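Local coordinates for uncharacterized protein (Streptococcus mutans, PDB 3L7Y) that binds a magnesium ion and is probably a phosphatase of the haloacid dehalogenase-like hydrolase family, though its substrate is not established, at residues Gly53-Leu64 with His88-Leu96. Residues are numbered along the deposited sequence; the frame is centred on the assembly and turned at random.
Sequences GSYDHNRFQRIL and HFPDCHEQL
Tyr-55, Phe-60 and Phe-89 form an aromatic cluster in the haloacid dehalogenase-like fold, joining helix 57-69 and the residues leading into it to the loop that runs into sheet strand 97-100. Both ring pairs are oblique: the Phe-89 plane lies at 38° to Tyr-55 and at 54° to Phe-60, with Phe-60 CE2 3.8 Å from Phe-89 CD2. Phe-48 and Phe-74 extend the cluster, each meeting Phe-60 edge-to-face.

Among apolar contacts, Cys-92 SG sits at the edge of the Phe-60 ring, close to the ring plane and 4.0 Å from Phe-60 CE2. Leu-64 CD1 touches Cys-92 SG at 3.7 Å, while Leu-64 CD2 packs against Leu-96 CD2 at 3.8 Å. With CB already pointing to the loop, CG anti to the backbone N (chi1 172°) carries the Phe-60 ring across to Phe-89.

The polar contacts lie nearer the metal site, where the His-88 side chain comes within about 5 Å of that of the magnesium ligand Asp-45. Tyr-55 OH donates to His-88 O at 2.7 Å, tilted modestly from the carbonyl plane. A water bridges the segments, donating to Gly-53 O at 2.8 Å and hydrogen-bonding His-88 ND1 at 2.7 Å, in the imidazole plane.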
ATOM      1  N   GLY A  53       1.614   8.255  13.413  1.00 18.21           N
ATOM      2  CA  GLY A  53       0.631   8.106  12.355  1.00 19.43           C
ATOM      3  C   GLY A  53       0.231   9.436  11.748  1.00 19.41           C
ATOM      4  O   GLY A  53      -0.785   9.537  11.053  1.00 14.13           O
ATOM      5  N   SER A  54       1.038  10.461  11.999  1.00 19.30           N
ATOM      6  CA  SER A  54       0.738  11.795  11.498  1.00 19.36           C
ATOM      7  C   SER A  54       1.917  12.306  10.672  1.00 17.27           C
ATOM      8  O   SER A  54       2.836  11.548  10.358  1.00 19.18           O
ATOM      9  CB  SER A  54       0.410  12.745  12.659  1.00 30.48           C
ATOM     10  OG  SER A  54      -0.045  14.013  12.200  1.00 32.50           O
ATOM     11  N   TYR A  55       1.891  13.583  10.311  1.00 25.08           N
ATOM     12  CA  TYR A  55       2.986  14.171   9.544  1.00 27.34           C
ATOM     13  C   TYR A  55       2.936  15.691   9.640  1.00 28.33           C
ATOM     14  O   TYR A  55       1.967  16.254  10.145  1.00 23.36           O
ATOM     15  CB  TYR A  55       2.919  13.724   8.080  1.00 15.96           C
ATOM     16  CG  TYR A  55       1.714  14.253   7.338  1.00 22.15           C
ATOM     17  CD1 TYR A  55       0.490  13.598   7.396  1.00 17.14           C
ATOM     18  CD2 TYR A  55       1.800  15.416   6.587  1.00 25.97           C
ATOM     19  CE1 TYR A  55      -0.624  14.093   6.716  1.00 16.52           C
ATOM     20  CE2 TYR A  55       0.703  15.913   5.910  1.00 24.96           C
ATOM     21  CZ  TYR A  55      -0.500  15.247   5.975  1.00 19.65           C
ATOM     22  OH  TYR A  55      -1.574  15.759   5.298  1.00 17.65           O
ATOM     23  N   ASP A  56       3.972  16.353   9.146  1.00 20.07           N
ATOM     24  CA  ASP A  56       4.067  17.805   9.253  1.00 23.50           C
ATOM     25  C   ASP A  56       3.156  18.481   8.239  1.00 26.95           C
ATOM     26  O   ASP A  56       3.582  18.845   7.141  1.00 25.34           O
ATOM     27  CB  ASP A  56       5.520  18.253   9.061  1.00 20.42           C
ATOM     28  CG  ASP A  56       5.756  19.681   9.521  0.50 20.86           C
ATOM     29  OD1 ASP A  56       4.855  20.522   9.343  1.00 23.63           O
ATOM     30  OD2 ASP A  56       6.847  19.966  10.054  1.00 22.34           O
ATOM     31  N   HIS A  57       1.890  18.641   8.618  1.00 20.50           N
ATOM     32  CA  HIS A  57       0.877  19.140   7.706  1.00 23.72           C
ATOM     33  C   HIS A  57       1.276  20.459   7.054  1.00 29.40           C
ATOM     34  O   HIS A  57       1.211  20.594   5.832  1.00 28.63           O
ATOM     35  CB  HIS A  57      -0.457  19.292   8.434  1.00 30.62           C
ATOM     36  CG  HIS A  57      -1.147  17.989   8.701  1.00 30.83           C
ATOM     37  ND1 HIS A  57      -0.806  17.167   9.755  1.00 32.17           N
ATOM     38  CD2 HIS A  57      -2.156  17.365   8.050  1.00 28.22           C
ATOM     39  CE1 HIS A  57      -1.575  16.095   9.741  1.00 34.22           C
ATOM     40  NE2 HIS A  57      -2.403  16.188   8.715  1.00 32.75           N
ATOM     41  N   ASN A  58       1.685  21.427   7.872  1.00 26.82           N
ATOM     42  CA  ASN A  58       2.082  22.733   7.365  1.00 33.74           C
ATOM     43  C   ASN A  58       3.226  22.633   6.361  1.00 28.85           C
ATOM     44  O   ASN A  58       3.150  23.184   5.262  1.00 28.60           O
ATOM     45  CB  ASN A  58       2.468  23.666   8.517  1.00 39.74           C
ATOM     46  CG  ASN A  58       1.279  24.056   9.381  1.00 49.66           C
ATOM     47  OD1 ASN A  58       0.188  24.338   8.878  1.00 53.53           O
ATOM     48  ND2 ASN A  58       1.490  24.082  10.691  1.00 54.89           N
ATOM     49  N   ARG A  59       4.286  21.925   6.740  1.00 24.60           N
ATOM     50  CA  ARG A  59       5.460  21.824   5.881  1.00 24.98           C
ATOM     51  C   ARG A  59       5.049  21.163   4.577  1.00 22.90           C
ATOM     52  O   ARG A  59       5.483  21.578   3.501  1.00 19.05           O
ATOM     53  CB  ARG A  59       6.599  21.054   6.568  1.00 16.77           C
ATOM     54  CG  ARG A  59       7.872  20.936   5.737  0.50 20.59           C
ATOM     55  CD  ARG A  59       8.998  20.227   6.493  0.50 18.27           C
ATOM     56  NE  ARG A  59      10.257  20.291   5.756  1.00 25.92           N
ATOM     57  CZ  ARG A  59      11.372  19.655   6.104  1.00 20.22           C
ATOM     58  NH1 ARG A  59      11.400  18.892   7.191  1.00 21.00           N
ATOM     59  NH2 ARG A  59      12.461  19.783   5.359  1.00 20.60           N
ATOM     60  N   PHE A  60       4.192  20.147   4.674  1.00 19.70           N
ATOM     61  CA  PHE A  60       3.744  19.439   3.485  1.00 20.47           C
ATOM     62  C   PHE A  60       2.945  20.323   2.533  1.00 18.45           C
ATOM     63  O   PHE A  60       3.185  20.322   1.330  1.00 19.41           O
ATOM     64  CB  PHE A  60       2.888  18.215   3.825  1.00 17.59           C
ATOM     65  CG  PHE A  60       2.252  17.596   2.607  1.00 19.69           C
ATOM     66  CD1 PHE A  60       3.024  16.889   1.694  1.00 18.66           C
ATOM     67  CD2 PHE A  60       0.907  17.761   2.349  1.00 23.65           C
ATOM     68  CE1 PHE A  60       2.450  16.340   0.556  1.00 17.30           C
ATOM     69  CE2 PHE A  60       0.324  17.212   1.217  1.00 22.66           C
ATOM     70  CZ  PHE A  60       1.099  16.503   0.316  1.00 18.67           C
ATOM     71  N   GLN A  61       1.969  21.050   3.061  1.00 20.16           N
ATOM     72  CA  GLN A  61       1.124  21.855   2.196  1.00 27.21           C
ATOM     73  C   GLN A  61       1.942  22.924   1.460  1.00 27.13           C
ATOM     74  O   GLN A  61       1.653  23.255   0.314  1.00 24.68           O
ATOM     75  CB  GLN A  61      -0.056  22.456   2.979  1.00 27.89           C
ATOM     76  CG  GLN A  61      -1.125  21.410   3.306  1.00 34.81           C
ATOM     77  CD  GLN A  61      -2.300  21.961   4.086  1.00 50.35           C
ATOM     78  OE1 GLN A  61      -2.127  22.593   5.130  1.00 58.01           O
ATOM     79  NE2 GLN A  61      -3.514  21.703   3.591  1.00 47.43           N
ATOM     80  N   ARG A  62       2.973  23.450   2.116  1.00 23.79           N
ATOM     81  CA  ARG A  62       3.843  24.432   1.483  1.00 19.15           C
ATOM     82  C   ARG A  62       4.686  23.757   0.398  1.00 17.99           C
ATOM     83  O   ARG A  62       4.932  24.325  -0.668  1.00 18.24           O
ATOM     84  CB  ARG A  62       4.737  25.108   2.530  0.50 24.62           C
ATOM     85  CG  ARG A  62       5.351  26.423   2.075  0.50 37.32           C
ATOM     86  CD  ARG A  62       6.723  26.228   1.444  0.50 43.99           C
ATOM     87  NE  ARG A  62       7.666  25.623   2.386  0.50 45.09           N
ATOM     88  CZ  ARG A  62       8.647  24.729   2.499  0.50 41.49           C
ATOM     89  NH1 ARG A  62       9.390  24.096   3.398  0.50 38.33           N
ATOM     90  NH2 ARG A  62       8.823  23.766   1.602  0.50 41.41           N
ATOM     91  N   ILE A  63       5.130  22.538   0.678  1.00 19.42           N
ATOM     92  CA  ILE A  63       5.838  21.756  -0.324  1.00 18.57           C
ATOM     93  C   ILE A  63       4.916  21.466  -1.502  1.00 23.12           C
ATOM     94  O   ILE A  63       5.318  21.571  -2.656  1.00 16.49           O
ATOM     95  CB  ILE A  63       6.389  20.463   0.270  1.00 20.52           C
ATOM     96  CG1 ILE A  63       7.561  20.778   1.198  1.00 23.44           C
ATOM     97  CG2 ILE A  63       6.849  19.515  -0.824  1.00 24.96           C
ATOM     98  CD1 ILE A  63       8.221  19.537   1.778  1.00 31.33           C
ATOM     99  N   LEU A  64       3.659  21.163  -1.205  1.00 15.79           N
ATOM    100  CA  LEU A  64       2.709  20.761  -2.231  1.00 17.44           C
ATOM    101  C   LEU A  64       2.489  21.917  -3.207  1.00 25.16           C
ATOM    102  O   LEU A  64       2.402  21.713  -4.418  1.00 19.07           O
ATOM    103  CB  LEU A  64       1.377  20.361  -1.581  1.00 16.12           C
ATOM    104  CG  LEU A  64       0.576  19.190  -2.143  1.00 23.75           C
ATOM    105  CD1 LEU A  64      -0.935  19.480  -2.016  1.00 21.50           C
ATOM    106  CD2 LEU A  64       0.969  18.853  -3.589  1.00 21.93           C
ATOM    107  N   HIS A  88      -6.063  11.438   5.256  1.00 22.93           N
ATOM    108  CA  HIS A  88      -4.799  12.041   5.681  1.00 21.00           C
ATOM    109  C   HIS A  88      -4.579  13.402   5.008  1.00 19.04           C
ATOM    110  O   HIS A  88      -3.760  14.204   5.449  1.00 18.32           O
ATOM    111  CB  HIS A  88      -3.614  11.113   5.357  1.00 27.46           C
ATOM    112  CG  HIS A  88      -3.563   9.866   6.185  1.00 23.02           C
ATOM    113  ND1 HIS A  88      -3.135   9.858   7.495  1.00 25.00           N
ATOM    114  CD2 HIS A  88      -3.853   8.580   5.878  1.00 23.73           C
ATOM    115  CE1 HIS A  88      -3.178   8.626   7.965  1.00 25.20           C
ATOM    116  NE2 HIS A  88      -3.613   7.830   7.003  1.00 26.02           N
ATOM    117  N   PHE A  89      -5.312  13.650   3.929  1.00 20.62           N
ATOM    118  CA  PHE A  89      -5.171  14.872   3.148  1.00 20.40           C
ATOM    119  C   PHE A  89      -6.533  15.573   2.997  1.00 25.46           C
ATOM    120  O   PHE A  89      -7.011  15.813   1.883  1.00 20.44           O
ATOM    121  CB  PHE A  89      -4.559  14.527   1.790  1.00 16.27           C
ATOM    122  CG  PHE A  89      -3.251  13.775   1.896  1.00 24.01           C
ATOM    123  CD1 PHE A  89      -3.211  12.393   1.798  1.00 20.85           C
ATOM    124  CD2 PHE A  89      -2.067  14.452   2.108  1.00 20.12           C
ATOM    125  CE1 PHE A  89      -2.005  11.705   1.897  1.00 16.60           C
ATOM    126  CE2 PHE A  89      -0.868  13.770   2.219  1.00 25.53           C
ATOM    127  CZ  PHE A  89      -0.836  12.392   2.113  1.00 16.84           C
ATOM    128  N   PRO A  90      -7.151  15.922   4.131  1.00 25.85           N
ATOM    129  CA  PRO A  90      -8.541  16.398   4.124  1.00 29.22           C
ATOM    130  C   PRO A  90      -8.725  17.587   3.198  1.00 31.69           C
ATOM    131  O   PRO A  90      -9.773  17.690   2.551  1.00 29.15           O
ATOM    132  CB  PRO A  90      -8.781  16.842   5.574  1.00 30.72           C
ATOM    133  CG  PRO A  90      -7.663  16.267   6.376  1.00 39.12           C
ATOM    134  CD  PRO A  90      -6.506  16.075   5.445  1.00 35.33           C
ATOM    135  N   ASP A  91      -7.724  18.465   3.135  1.00 21.86           N
ATOM    136  CA  ASP A  91      -7.881  19.730   2.434  1.00 21.02           C
ATOM    137  C   ASP A  91      -7.244  19.760   1.051  1.00 27.34           C
ATOM    138  O   ASP A  91      -7.324  20.773   0.362  1.00 23.18           O
ATOM    139  CB  ASP A  91      -7.313  20.889   3.268  1.00 37.14           C
ATOM    140  CG  ASP A  91      -7.981  21.028   4.630  1.00 41.58           C
ATOM    141  OD1 ASP A  91      -9.184  20.705   4.758  1.00 34.96           O
ATOM    142  OD2 ASP A  91      -7.289  21.468   5.573  1.00 43.95           O
ATOM    143  N   CYS A  92      -6.601  18.674   0.633  1.00 26.42           N
ATOM    144  CA  CYS A  92      -5.956  18.706  -0.670  1.00 23.60           C
ATOM    145  C   CYS A  92      -5.968  17.367  -1.403  1.00 20.83           C
ATOM    146  O   CYS A  92      -5.367  17.251  -2.467  1.00 28.12           O
ATOM    147  CB  CYS A  92      -4.514  19.233  -0.546  1.00 16.17           C
ATOM    148  SG  CYS A  92      -3.441  18.070   0.289  1.00 21.54           S
ATOM    149  N   HIS A  93      -6.665  16.372  -0.855  1.00 24.24           N
ATOM    150  CA  HIS A  93      -6.693  15.033  -1.459  1.00 22.29           C
ATOM    151  C   HIS A  93      -7.130  15.051  -2.924  1.00 25.16           C
ATOM    152  O   HIS A  93      -6.732  14.184  -3.719  1.00 20.12           O
ATOM    153  CB  HIS A  93      -7.591  14.079  -0.658  1.00 32.13           C
ATOM    154  CG  HIS A  93      -9.055  14.386  -0.767  1.00 42.76           C
ATOM    155  ND1 HIS A  93      -9.849  13.885  -1.776  1.00 44.97           N
ATOM    156  CD2 HIS A  93      -9.867  15.144   0.008  1.00 46.68           C
ATOM    157  CE1 HIS A  93     -11.085  14.325  -1.622  1.00 46.30           C
ATOM    158  NE2 HIS A  93     -11.123  15.090  -0.547  1.00 46.12           N
ATOM    159  N   GLU A  94      -7.949  16.035  -3.282  1.00 27.15           N
ATOM    160  CA  GLU A  94      -8.481  16.126  -4.637  1.00 26.77           C
ATOM    161  C   GLU A  94      -7.414  16.607  -5.613  1.00 29.79           C
ATOM    162  O   GLU A  94      -7.619  16.593  -6.828  1.00 35.87           O
ATOM    163  CB  GLU A  94      -9.733  17.020  -4.692  1.00 28.49           C
ATOM    164  CG  GLU A  94      -9.443  18.509  -4.840  0.50 40.32           C
ATOM    165  CD  GLU A  94      -9.052  19.173  -3.530  1.00 49.76           C
ATOM    166  OE1 GLU A  94      -9.211  18.533  -2.465  1.00 48.89           O
ATOM    167  OE2 GLU A  94      -8.596  20.341  -3.571  1.00 50.07           O
ATOM    168  N   GLN A  95      -6.264  17.014  -5.080  1.00 31.79           N
ATOM    169  CA  GLN A  95      -5.155  17.483  -5.913  1.00 31.20           C
ATOM    170  C   GLN A  95      -4.067  16.423  -6.069  1.00 29.27           C
ATOM    171  O   GLN A  95      -3.041  16.659  -6.708  1.00 29.01           O
ATOM    172  CB  GLN A  95      -4.553  18.749  -5.308  1.00 28.39           C
ATOM    173  CG  GLN A  95      -5.604  19.748  -4.831  1.00 37.42           C
ATOM    174  CD  GLN A  95      -5.011  20.853  -3.975  1.00 48.90           C
ATOM    175  OE1 GLN A  95      -5.687  21.420  -3.113  1.00 61.61           O
ATOM    176  NE2 GLN A  95      -3.745  21.161  -4.204  1.00 42.49           N
ATOM    177  N   LEU A  96      -4.278  15.254  -5.478  1.00 25.74           N
ATOM    178  CA  LEU A  96      -3.222  14.247  -5.477  1.00 22.81           C
ATOM    179  C   LEU A  96      -3.645  13.001  -6.242  1.00 17.73           C
ATOM    180  O   LEU A  96      -4.799  12.856  -6.605  1.00 21.96           O
ATOM    181  CB  LEU A  96      -2.821  13.877  -4.044  1.00 15.43           C
ATOM    182  CG  LEU A  96      -2.668  14.982  -3.000  1.00 23.07           C
ATOM    183  CD1 LEU A  96      -2.529  14.351  -1.634  1.00 13.69           C
ATOM    184  CD2 LEU A  96      -1.467  15.905  -3.304  1.00 14.07           C
TER
HETATM  185  O   HOH W   1      -2.232  11.336   9.501  1.00 41.76           O